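Local structure of histone-lysine N-methyltransferase, H3 lysine-9 specific SUVH4 (Arabidopsis thaliana, 4QEO) at residues A123-Y128 with K206-R211; H157-N162 with E191-Q196; G270-K275 with G450-F455. The protein methylates histone H3 to set a mark of transcriptional repression, and binds methylated DNA, coupling histone methylation to the maintenance of non-CG DNA methylation. All blocks are in the same frame, centred on the assembly; numbering follows the deposited sequence.

Contact 1. Residues A123-Y128 with K206-R211. With nucleotides of chain B.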
loop_
_atom_site.group_PDB
_atom_site.type_symbol
_atom_site.label_atom_id
_atom_site.label_comp_id
_atom_site.label_asym_id
_atom_site.label_seq_id
_atom_site.Cartn_x
_atom_site.Cartn_y
_atom_site.Cartn_z
ATOM N N ALA A 123 0.243 6.381 -25.971
ATOM C CA ALA A 123 0.601 5.098 -25.427
ATOM C C ALA A 123 1.991 4.639 -25.785
ATOM O O ALA A 123 2.908 5.004 -25.142
ATOM C CB ALA A 123 -0.445 4.047 -25.737
ATOM N N ASP A 124 2.095 3.764 -26.763
ATOM C CA ASP A 124 3.370 3.277 -27.238
ATOM C C ASP A 124 4.182 4.405 -27.859
ATOM O O ASP A 124 5.353 4.344 -27.957
ATOM C CB ASP A 124 3.192 2.161 -28.241
ATOM C CG ASP A 124 3.025 0.805 -27.600
ATOM O OD1 ASP A 124 2.829 0.686 -26.398
ATOM O OD2 ASP A 124 3.094 -0.169 -28.340
ATOM N N THR A 125 3.500 5.426 -28.309
ATOM C CA THR A 125 4.161 6.588 -28.880
ATOM C C THR A 125 3.789 7.839 -28.098
ATOM O O THR A 125 2.643 8.013 -27.795
ATOM C CB THR A 125 3.782 6.782 -30.356
ATOM O OG1 THR A 125 4.257 5.686 -31.118
ATOM C CG2 THR A 125 4.384 8.038 -30.896
ATOM N N VAL A 126 4.767 8.683 -27.777
ATOM C CA VAL A 126 4.501 9.898 -27.019
ATOM C C VAL A 126 5.253 11.069 -27.657
ATOM O O VAL A 126 6.355 10.890 -28.158
ATOM C CB VAL A 126 4.979 9.719 -25.551
ATOM C CG1 VAL A 126 4.960 11.031 -24.795
ATOM C CG2 VAL A 126 4.088 8.694 -24.830
ATOM N N THR A 127 4.640 12.252 -27.657
ATOM C CA THR A 127 5.361 13.467 -27.993
ATOM C C THR A 127 5.448 14.282 -26.710
ATOM O O THR A 127 4.454 14.837 -26.252
ATOM C CB THR A 127 4.654 14.260 -29.110
ATOM O OG1 THR A 127 4.478 13.404 -30.240
ATOM C CG2 THR A 127 5.519 15.468 -29.554
ATOM N N TYR A 128 6.631 14.301 -26.109
ATOM C CA TYR A 128 6.831 14.887 -24.780
ATOM C C TYR A 128 7.495 16.254 -24.924
ATOM O O TYR A 128 8.549 16.382 -25.566
ATOM C CB TYR A 128 7.735 13.964 -23.968
ATOM C CG TYR A 128 7.857 14.325 -22.505
ATOM C CD1 TYR A 128 6.813 14.094 -21.623
ATOM C CD2 TYR A 128 9.027 14.878 -22.005
ATOM C CE1 TYR A 128 6.949 14.408 -20.254
ATOM C CE2 TYR A 128 9.170 15.180 -20.670
ATOM C CZ TYR A 128 8.131 14.948 -19.797
ATOM O OH TYR A 128 8.292 15.256 -18.467
ATOM N N LYS A 206 10.379 19.350 -28.662
ATOM C CA LYS A 206 9.466 18.220 -28.647
ATOM C C LYS A 206 10.296 16.972 -28.825
ATOM O O LYS A 206 11.205 16.963 -29.655
ATOM C CB LYS A 206 8.443 18.319 -29.807
ATOM C CG LYS A 206 7.420 19.445 -29.627
ATOM C CD LYS A 206 6.269 19.275 -30.615
ATOM C CE LYS A 206 4.991 19.815 -30.022
ATOM N NZ LYS A 206 3.877 19.871 -31.007
ATOM N N TYR A 207 9.964 15.940 -28.050
ATOM C CA TYR A 207 10.717 14.703 -27.979
ATOM C C TYR A 207 9.772 13.579 -28.346
ATOM O O TYR A 207 8.799 13.332 -27.667
ATOM C CB TYR A 207 11.350 14.506 -26.575
ATOM C CG TYR A 207 12.374 15.597 -26.332
ATOM C CD1 TYR A 207 11.991 16.819 -25.812
ATOM C CD2 TYR A 207 13.701 15.422 -26.702
ATOM C CE1 TYR A 207 12.906 17.853 -25.632
ATOM C CE2 TYR A 207 14.633 16.460 -26.532
ATOM C CZ TYR A 207 14.211 17.668 -25.999
ATOM O OH TYR A 207 15.116 18.692 -25.831
ATOM N N ARG A 208 10.045 12.927 -29.467
ATOM C CA ARG A 208 9.240 11.790 -29.862
ATOM C C ARG A 208 9.876 10.524 -29.297
ATOM O O ARG A 208 11.047 10.174 -29.632
ATOM C CB ARG A 208 9.136 11.729 -31.382
ATOM C CG ARG A 208 8.556 10.435 -31.938
ATOM C CD ARG A 208 7.056 10.319 -31.680
ATOM N NE ARG A 208 6.321 11.582 -31.833
ATOM C CZ ARG A 208 5.917 12.075 -33.004
ATOM N NH1 ARG A 208 5.251 13.222 -33.070
ATOM N NH2 ARG A 208 6.195 11.429 -34.118
ATOM N N LEU A 209 9.069 9.867 -28.454
ATOM C CA LEU A 209 9.442 8.674 -27.701
ATOM C C LEU A 209 8.655 7.478 -28.203
ATOM O O LEU A 209 7.461 7.599 -28.520
ATOM C CB LEU A 209 9.118 8.864 -26.219
ATOM C CG LEU A 209 9.397 10.258 -25.629
ATOM C CD1 LEU A 209 8.955 10.293 -24.182
ATOM C CD2 LEU A 209 10.852 10.548 -25.729
ATOM N N LYS A 210 9.331 6.328 -28.253
ATOM C CA LYS A 210 8.731 5.066 -28.694
ATOM C C LYS A 210 9.058 4.029 -27.651
ATOM O O LYS A 210 10.226 3.872 -27.295
ATOM C CB LYS A 210 9.375 4.612 -30.023
ATOM C CG LYS A 210 9.375 5.645 -31.136
ATOM C CD LYS A 210 7.959 6.028 -31.544
ATOM C CE LYS A 210 7.782 5.998 -33.062
ATOM N NZ LYS A 210 6.412 6.423 -33.479
ATOM N N ARG A 211 8.043 3.319 -27.175
ATOM C CA ARG A 211 8.221 2.329 -26.121
ATOM C C ARG A 211 9.076 1.178 -26.647
ATOM O O ARG A 211 8.897 0.730 -27.772
ATOM C CB ARG A 211 6.860 1.806 -25.653
ATOM C CG ARG A 211 6.905 1.021 -24.348
ATOM C CD ARG A 211 5.511 0.843 -23.808
ATOM N NE ARG A 211 5.472 0.293 -22.455
ATOM C CZ ARG A 211 5.327 -1.000 -22.185
ATOM N NH1 ARG A 211 5.260 -1.888 -23.179
ATOM N NH2 ARG A 211 5.274 -1.414 -20.925
ATOM N N1 5CM B 7 5.313 17.824 -16.877
ATOM C C2 5CM B 7 4.464 17.360 -17.889
ATOM N N3 5CM B 7 4.844 17.304 -19.167
ATOM C C4 5CM B 7 6.037 17.688 -19.530
ATOM C C5 5CM B 7 6.938 18.181 -18.494
ATOM C C5A 5CM B 7 8.294 18.636 -18.881
ATOM C C6 5CM B 7 6.512 18.243 -17.194
ATOM O O2 5CM B 7 3.365 16.966 -17.634
ATOM N N4 5CM B 7 6.437 17.648 -20.771
ATOM C "C1'" 5CM B 7 4.813 17.937 -15.526
ATOM C "C2'" 5CM B 7 5.625 17.454 -14.338
ATOM C "C3'" 5CM B 7 5.094 18.355 -13.249
ATOM C "C4'" 5CM B 7 4.982 19.682 -13.972
ATOM O "O4'" 5CM B 7 4.672 19.324 -15.297
ATOM O "O3'" 5CM B 7 3.784 17.984 -12.853
ATOM C "C5'" 5CM B 7 6.199 20.607 -13.872
ATOM O "O5'" 5CM B 7 7.434 20.068 -14.263
ATOM P P 5CM B 7 8.602 20.929 -14.834
ATOM O OP1 5CM B 7 9.548 20.034 -15.409
ATOM O OP2 5CM B 7 8.080 22.014 -15.583
HETATM O O HOH W 1 5.168 -1.523 -26.046
#

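Contact 2. Residues H157-N162 with E191-Q196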
loop_
_atom_site.group_PDB
_atom_site.type_symbol
_atom_site.label_atom_id
_atom_site.label_comp_id
_atom_site.label_asym_id
_atom_site.label_seq_id
_atom_site.Cartn_x
_atom_site.Cartn_y
_atom_site.Cartn_z
ATOM N N HIS A 157 20.707 14.097 -25.722
ATOM C CA HIS A 157 21.825 13.156 -25.672
ATOM C C HIS A 157 21.315 11.709 -25.642
ATOM O O HIS A 157 21.944 10.813 -26.212
ATOM C CB HIS A 157 22.751 13.449 -24.478
ATOM C CG HIS A 157 23.555 14.714 -24.641
ATOM N ND1 HIS A 157 24.001 15.460 -23.572
ATOM C CD2 HIS A 157 23.967 15.370 -25.755
ATOM C CE1 HIS A 157 24.682 16.506 -24.018
ATOM N NE2 HIS A 157 24.663 16.480 -25.340
ATOM N N CYS A 158 20.185 11.486 -24.977
ATOM C CA CYS A 158 19.578 10.157 -24.997
ATOM C C CYS A 158 19.286 9.700 -26.420
ATOM O O CYS A 158 19.601 8.551 -26.797
ATOM C CB CYS A 158 18.280 10.131 -24.182
ATOM S SG CYS A 158 18.513 10.190 -22.404
ATOM N N CYS A 159 18.649 10.584 -27.186
ATOM C CA CYS A 159 18.372 10.331 -28.605
ATOM C C CYS A 159 19.648 9.999 -29.358
ATOM O O CYS A 159 19.704 9.027 -30.110
ATOM C CB CYS A 159 17.743 11.584 -29.252
ATOM S SG CYS A 159 17.329 11.369 -31.005
ATOM N N GLU A 160 20.672 10.817 -29.151
ATOM C CA GLU A 160 21.932 10.663 -29.882
ATOM C C GLU A 160 22.733 9.399 -29.509
ATOM O O GLU A 160 23.520 8.905 -30.316
ATOM C CB GLU A 160 22.779 11.924 -29.715
ATOM C CG GLU A 160 22.209 13.065 -30.587
ATOM C CD GLU A 160 22.731 14.439 -30.228
ATOM O OE1 GLU A 160 23.482 14.555 -29.238
ATOM O OE2 GLU A 160 22.367 15.403 -30.948
ATOM N N TYR A 161 22.517 8.879 -28.305
ATOM C CA TYR A 161 23.235 7.670 -27.853
ATOM C C TYR A 161 22.408 6.393 -27.680
ATOM O O TYR A 161 22.932 5.371 -27.217
ATOM C CB TYR A 161 23.973 7.948 -26.554
ATOM C CG TYR A 161 25.218 8.736 -26.775
ATOM C CD1 TYR A 161 26.399 8.090 -27.118
ATOM C CD2 TYR A 161 25.218 10.128 -26.684
ATOM C CE1 TYR A 161 27.555 8.796 -27.341
ATOM C CE2 TYR A 161 26.382 10.852 -26.909
ATOM C CZ TYR A 161 27.543 10.174 -27.235
ATOM O OH TYR A 161 28.709 10.850 -27.465
ATOM N N ASN A 162 21.149 6.453 -28.089
ATOM C CA ASN A 162 20.214 5.361 -27.919
ATOM C C ASN A 162 20.015 4.924 -26.461
ATOM O O ASN A 162 19.815 3.742 -26.180
ATOM C CB ASN A 162 20.616 4.182 -28.816
ATOM C CG ASN A 162 20.336 4.451 -30.255
ATOM O OD1 ASN A 162 19.591 5.375 -30.577
ATOM N ND2 ASN A 162 20.939 3.660 -31.150
ATOM N N GLU A 191 13.232 8.866 -30.079
ATOM C CA GLU A 191 13.365 8.582 -31.500
ATOM C C GLU A 191 13.882 9.809 -32.194
ATOM O O GLU A 191 14.793 9.747 -33.023
ATOM C CB GLU A 191 12.001 8.223 -32.078
ATOM C CG GLU A 191 11.951 8.286 -33.594
ATOM C CD GLU A 191 11.637 6.947 -34.190
ATOM O OE1 GLU A 191 12.513 6.055 -34.142
ATOM O OE2 GLU A 191 10.498 6.774 -34.668
ATOM N N LYS A 192 13.295 10.945 -31.860
ATOM C CA LYS A 192 13.858 12.167 -32.433
ATOM C C LYS A 192 13.367 13.364 -31.684
ATOM O O LYS A 192 12.524 13.224 -30.821
ATOM C CB LYS A 192 13.501 12.317 -33.915
ATOM C CG LYS A 192 12.039 12.398 -34.177
ATOM C CD LYS A 192 11.787 12.730 -35.621
ATOM C CE LYS A 192 10.343 12.465 -35.947
ATOM N NZ LYS A 192 9.954 11.076 -35.602
ATOM N N PHE A 193 13.900 14.537 -31.997
ATOM C CA PHE A 193 13.470 15.732 -31.286
ATOM C C PHE A 193 13.648 16.937 -32.164
ATOM O O PHE A 193 14.458 16.928 -33.104
ATOM C CB PHE A 193 14.279 15.919 -29.989
ATOM C CG PHE A 193 15.727 16.242 -30.240
ATOM C CD1 PHE A 193 16.640 15.222 -30.490
ATOM C CD2 PHE A 193 16.168 17.562 -30.257
ATOM C CE1 PHE A 193 17.967 15.509 -30.751
ATOM C CE2 PHE A 193 17.507 17.860 -30.534
ATOM C CZ PHE A 193 18.397 16.840 -30.790
ATOM N N TRP A 194 12.896 17.990 -31.880
ATOM C CA TRP A 194 13.026 19.171 -32.739
ATOM C C TRP A 194 12.472 20.376 -32.017
ATOM O O TRP A 194 11.870 20.223 -30.977
ATOM C CB TRP A 194 12.292 18.948 -34.076
ATOM C CG TRP A 194 10.823 18.799 -33.908
ATOM C CD1 TRP A 194 9.874 19.788 -33.999
ATOM C CD2 TRP A 194 10.118 17.590 -33.580
ATOM N NE1 TRP A 194 8.625 19.258 -33.759
ATOM C CE2 TRP A 194 8.748 17.912 -33.508
ATOM C CE3 TRP A 194 10.513 16.260 -33.361
ATOM C CZ2 TRP A 194 7.772 16.958 -33.208
ATOM C CZ3 TRP A 194 9.534 15.311 -33.068
ATOM C CH2 TRP A 194 8.186 15.668 -32.989
ATOM N N ALA A 195 12.683 21.577 -32.559
ATOM C CA ALA A 195 12.114 22.781 -31.973
ATOM C C ALA A 195 11.021 23.263 -32.897
ATOM O O ALA A 195 11.167 23.169 -34.100
ATOM C CB ALA A 195 13.184 23.859 -31.857
ATOM N N GLN A 196 9.938 23.789 -32.349
ATOM C CA GLN A 196 8.898 24.400 -33.175
ATOM C C GLN A 196 8.127 25.381 -32.312
ATOM O O GLN A 196 8.316 25.403 -31.113
ATOM C CB GLN A 196 7.947 23.332 -33.727
ATOM C CG GLN A 196 7.082 22.648 -32.672
ATOM C CD GLN A 196 5.941 21.848 -33.288
ATOM O OE1 GLN A 196 6.128 20.721 -33.755
ATOM N NE2 GLN A 196 4.749 22.436 -33.302
#

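Contact 3. Residues G270-K275 with G450-F455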
loop_
_atom_site.group_PDB
_atom_site.type_symbol
_atom_site.label_atom_id
_atom_site.label_comp_id
_atom_site.label_asym_id
_atom_site.label_seq_id
_atom_site.Cartn_x
_atom_site.Cartn_y
_atom_site.Cartn_z
ATOM N N GLY A 270 -22.484 -23.204 5.432
ATOM C CA GLY A 270 -21.884 -23.793 6.616
ATOM C C GLY A 270 -21.248 -22.749 7.512
ATOM O O GLY A 270 -20.612 -23.076 8.517
ATOM N N PHE A 271 -21.441 -21.483 7.151
ATOM C CA PHE A 271 -20.802 -20.364 7.834
ATOM C C PHE A 271 -21.792 -19.219 8.024
ATOM O O PHE A 271 -22.518 -18.862 7.103
ATOM C CB PHE A 271 -19.583 -19.894 7.027
ATOM C CG PHE A 271 -18.889 -18.691 7.601
ATOM C CD1 PHE A 271 -17.964 -18.831 8.625
ATOM C CD2 PHE A 271 -19.149 -17.421 7.102
ATOM C CE1 PHE A 271 -17.314 -17.727 9.145
ATOM C CE2 PHE A 271 -18.508 -16.308 7.618
ATOM C CZ PHE A 271 -17.590 -16.457 8.641
ATOM N N THR A 272 -21.830 -18.642 9.218
ATOM C CA THR A 272 -22.752 -17.533 9.472
ATOM C C THR A 272 -22.015 -16.257 9.843
ATOM O O THR A 272 -21.200 -16.228 10.765
ATOM C CB THR A 272 -23.816 -17.838 10.567
ATOM O OG1 THR A 272 -23.167 -18.219 11.785
ATOM C CG2 THR A 272 -24.777 -18.938 10.117
ATOM N N TYR A 273 -22.336 -15.193 9.124
ATOM C CA TYR A 273 -21.623 -13.935 9.257
ATOM C C TYR A 273 -22.007 -13.182 10.513
ATOM O O TYR A 273 -23.187 -12.941 10.759
ATOM C CB TYR A 273 -21.888 -13.054 8.039
ATOM C CG TYR A 273 -20.814 -12.021 7.805
ATOM C CD1 TYR A 273 -20.785 -10.844 8.542
ATOM C CD2 TYR A 273 -19.835 -12.220 6.839
ATOM C CE1 TYR A 273 -19.806 -9.895 8.333
ATOM C CE2 TYR A 273 -18.844 -11.273 6.623
ATOM C CZ TYR A 273 -18.837 -10.111 7.369
ATOM O OH TYR A 273 -17.858 -9.162 7.163
ATOM N N ILE A 274 -21.001 -12.810 11.304
ATOM C CA ILE A 274 -21.195 -11.937 12.454
ATOM C C ILE A 274 -20.220 -10.758 12.408
ATOM O O ILE A 274 -19.139 -10.855 11.816
ATOM C CB ILE A 274 -21.028 -12.703 13.785
ATOM C CG1 ILE A 274 -19.645 -13.344 13.867
ATOM C CG2 ILE A 274 -22.109 -13.773 13.924
ATOM C CD1 ILE A 274 -19.439 -14.209 15.107
ATOM N N LYS A 275 -20.608 -9.645 13.020
ATOM C CA LYS A 275 -19.747 -8.465 13.076
ATOM C C LYS A 275 -19.098 -8.328 14.443
ATOM O O LYS A 275 -18.216 -7.501 14.639
ATOM C CB LYS A 275 -20.529 -7.185 12.744
ATOM C CG LYS A 275 -20.506 -6.798 11.258
ATOM C CD LYS A 275 -20.964 -5.353 11.023
ATOM C CE LYS A 275 -19.793 -4.374 11.036
ATOM N NZ LYS A 275 -20.217 -2.975 10.708
ATOM N N GLY A 450 -14.302 -20.881 12.345
ATOM C CA GLY A 450 -14.629 -22.087 11.605
ATOM C C GLY A 450 -16.058 -22.130 11.099
ATOM O O GLY A 450 -16.326 -22.604 9.996
ATOM N N SER A 451 -16.987 -21.626 11.900
ATOM C CA SER A 451 -18.392 -21.740 11.551
ATOM C C SER A 451 -19.065 -20.388 11.526
ATOM O O SER A 451 -20.067 -20.194 10.841
ATOM C CB SER A 451 -19.099 -22.689 12.517
ATOM O OG SER A 451 -18.480 -23.965 12.472
ATOM N N THR A 452 -18.508 -19.441 12.263
ATOM C CA THR A 452 -19.069 -18.103 12.243
ATOM C C THR A 452 -17.970 -17.054 12.412
ATOM O O THR A 452 -16.967 -17.292 13.093
ATOM C CB THR A 452 -20.186 -17.959 13.308
ATOM O OG1 THR A 452 -20.820 -16.685 13.179
ATOM C CG2 THR A 452 -19.621 -18.098 14.696
ATOM N N GLY A 453 -18.145 -15.910 11.765
ATOM C CA GLY A 453 -17.151 -14.851 11.820
ATOM C C GLY A 453 -17.460 -13.756 10.826
ATOM O O GLY A 453 -18.492 -13.796 10.156
ATOM N N ASN A 454 -16.579 -12.762 10.740
ATOM C CA ASN A 454 -16.664 -11.772 9.672
ATOM C C ASN A 454 -15.786 -12.211 8.485
ATOM O O ASN A 454 -15.350 -13.363 8.437
ATOM C CB ASN A 454 -16.283 -10.383 10.181
ATOM C CG ASN A 454 -14.798 -10.245 10.457
ATOM O OD1 ASN A 454 -14.069 -11.233 10.549
ATOM N ND2 ASN A 454 -14.345 -9.006 10.602
ATOM N N PHE A 455 -15.509 -11.302 7.552
ATOM C CA PHE A 455 -14.820 -11.678 6.308
ATOM C C PHE A 455 -13.334 -11.991 6.462
ATOM O O PHE A 455 -12.712 -12.568 5.560
ATOM C CB PHE A 455 -15.023 -10.622 5.208
ATOM C CG PHE A 455 -14.199 -9.367 5.389
ATOM C CD1 PHE A 455 -12.926 -9.270 4.842
ATOM C CD2 PHE A 455 -14.708 -8.277 6.080
ATOM C CE1 PHE A 455 -12.172 -8.125 4.998
ATOM C CE2 PHE A 455 -13.960 -7.123 6.234
ATOM C CZ PHE A 455 -12.691 -7.044 5.685
#

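Contact 1. Residues A123-Y128 with K206-R211
Strands 125-128 and 206-211 run antiparallel, showing how one ladder can pack tightly on one face and loosely on the other. The tight face carries V126, Y128, Y207 and L209. L209 CD1 lies against Y128 CB at 3.9 Å and V126 CG1 at 4.1 Å, and I110 and M112 press on the same side chains. The ladder is straight at its middle: L209 N donates to V126 O over 2.9 Å with 178° at the hydrogen. Y128, its CG anti to the backbone N (chi1 -171°), sends its ring to the DNA, where N4 of 5-methylcytosine 5CM7 of chain B stands 3.3 Å above one ring face, displaced toward the rim; V111 O binds the tyrosine hydroxyl.

The other face, with T125, R208 and K210 partly exposed, relies on polar grips. R208, bent at chi2 and chi3, folds back so that its guanidinium edge meets T127 side-on, NH1 at 2.9 Å and NE at 3.0 Å from the same OG1. An alanine in place of R208 would remove both donors and would probably deprive T127 OG1 of this clasp and the T125 methyl of its packing against R208 CD. K210 NZ reaches T125 OG1 at 3.3 Å. At the loose end, a water bridges the D124 carboxylate and the R211 guanidinium, 9° from coplanar, bonding the carboxylate only weakly, while D185 O holds R211 NE. The arrangement belongs to the SRA domain, whose curved sheet presents an aromatic ring to a methylated cytosine.

Contact 2. Residues H157-N162 with E191-Q196
Helix 151-161 of the SRA domain rests against long strand 180-197 of its curved sheet, and this edge of the packing illustrates how a single sulfur can carry a small helix-on-sheet contact. At E191 the meeting is with backbone: C159 SG, anti to its own backbone N (chi1 -179°), lies 3.6 Å from E191 O, while the E191 side chain leaves its CA away from the helix and its carboxylate pairs with K189. E191 and K192 together face R208 of strand 203-211, a classic beta bulge. K192 offers the helix its CA, 3.8 Å from C159 SG, its side chain likewise starting away from the helix.

F193 follows and turns back toward the helix, its CG in the crowded position between backbone N and carbonyl carbon (chi1 68°). The sulfur of C159 meets the ring in its plane, with CD1 nearest at 3.9 Å, so this is an edge-on sulfur-aromatic contact. E160 OE2 stands farther along the same rim, 4.2 Å from F193 CZ, with K156 as its salt-bridge partner. Two residues after E160, N162 takes a positive phi in a Schellman motif.

Past F193 the strand diverges from the helix, and the side chains of W194 and Q196 pack instead on K206. The two also clasp each other: W194 NE1 donates in its ring plane to a lone pair of Q196 OE1 over 2.9 Å, with 179° at the hydrogen.

Contact 3. Residues G270-K275 with G450-F455
A two-stranded parallel sheet, strand 272-273 beside strand 452-453, ties the pre-SET region to the SET domain, and it shows how a very short sheet can be reinforced by side chains. Its core is a run of backbone bonds: T272 N to S451 O at 2.9 Å, G453 N to T272 O, and I274 N to G453 O, the last approaching from 60° above the carbonyl plane. T272 O is gripped twice, for T452 OG1, anti to its own backbone N (chi1 -174°), also donates to it at a very short 2.5 Å. That hydroxyl is in turn covered by I274: I274 CG2 packs 3.3 Å from T452 OG1, while I274 CD1 touches the T452 methyl.

G453 is the pivot between the aromatic neighbours. The F271 ring lies close along the backbone of T452 and G453, its CZ 3.2 Å from G453 O, and a CB on this glycine would sit against that same ring atom. At the next residue the chain passes over the Y273 ring: N454 CA stands over the tyrosine face as a CH-pi contact, 3.9 Å from the ring centroid, and G453 O lies over the same face, also displaced toward the rim.

Farther out, second-shell partners hold these groups. F271 makes a cation-pi contact with R457, a residue predicted to bind S-adenosyl-L-methionine; the F271 side chain itself is about 9 Å from the bound S-adenosyl-L-homocysteine at nearest atoms. N454 is fixed by its amide, ND2 to E383 O and OD1 to I385 N, and the Y273 hydroxyl bonds E250 OE2. Back at the interface itself, that hydroxyl touches the edge of the F455 ring at CD2, while F455 N donates to Y273 OH only weakly, over 3.2 Å.

In the fold
Contacts 1 and 2 share one sheet of the SRA domain: strands 203-211 and 180-197 are neighbours in it, and the two contacts meet directly at R208, E191 and K192. Contact 1 is partly buried, combining a regular hydrogen-bonded ladder with an apolar face beside the DNA, whereas contact 2 is a surface contact held by sulfur and ring-edge packing. Contact 3 lies in the catalytic half, about 52 Å from contact 1 and 61 Å from contact 2, centre to centre. It is partly buried too, but joins chain parts 175 residues apart through a minimal two-stranded parallel sheet, with aromatic rings packed on backbone close to the cofactor pocket.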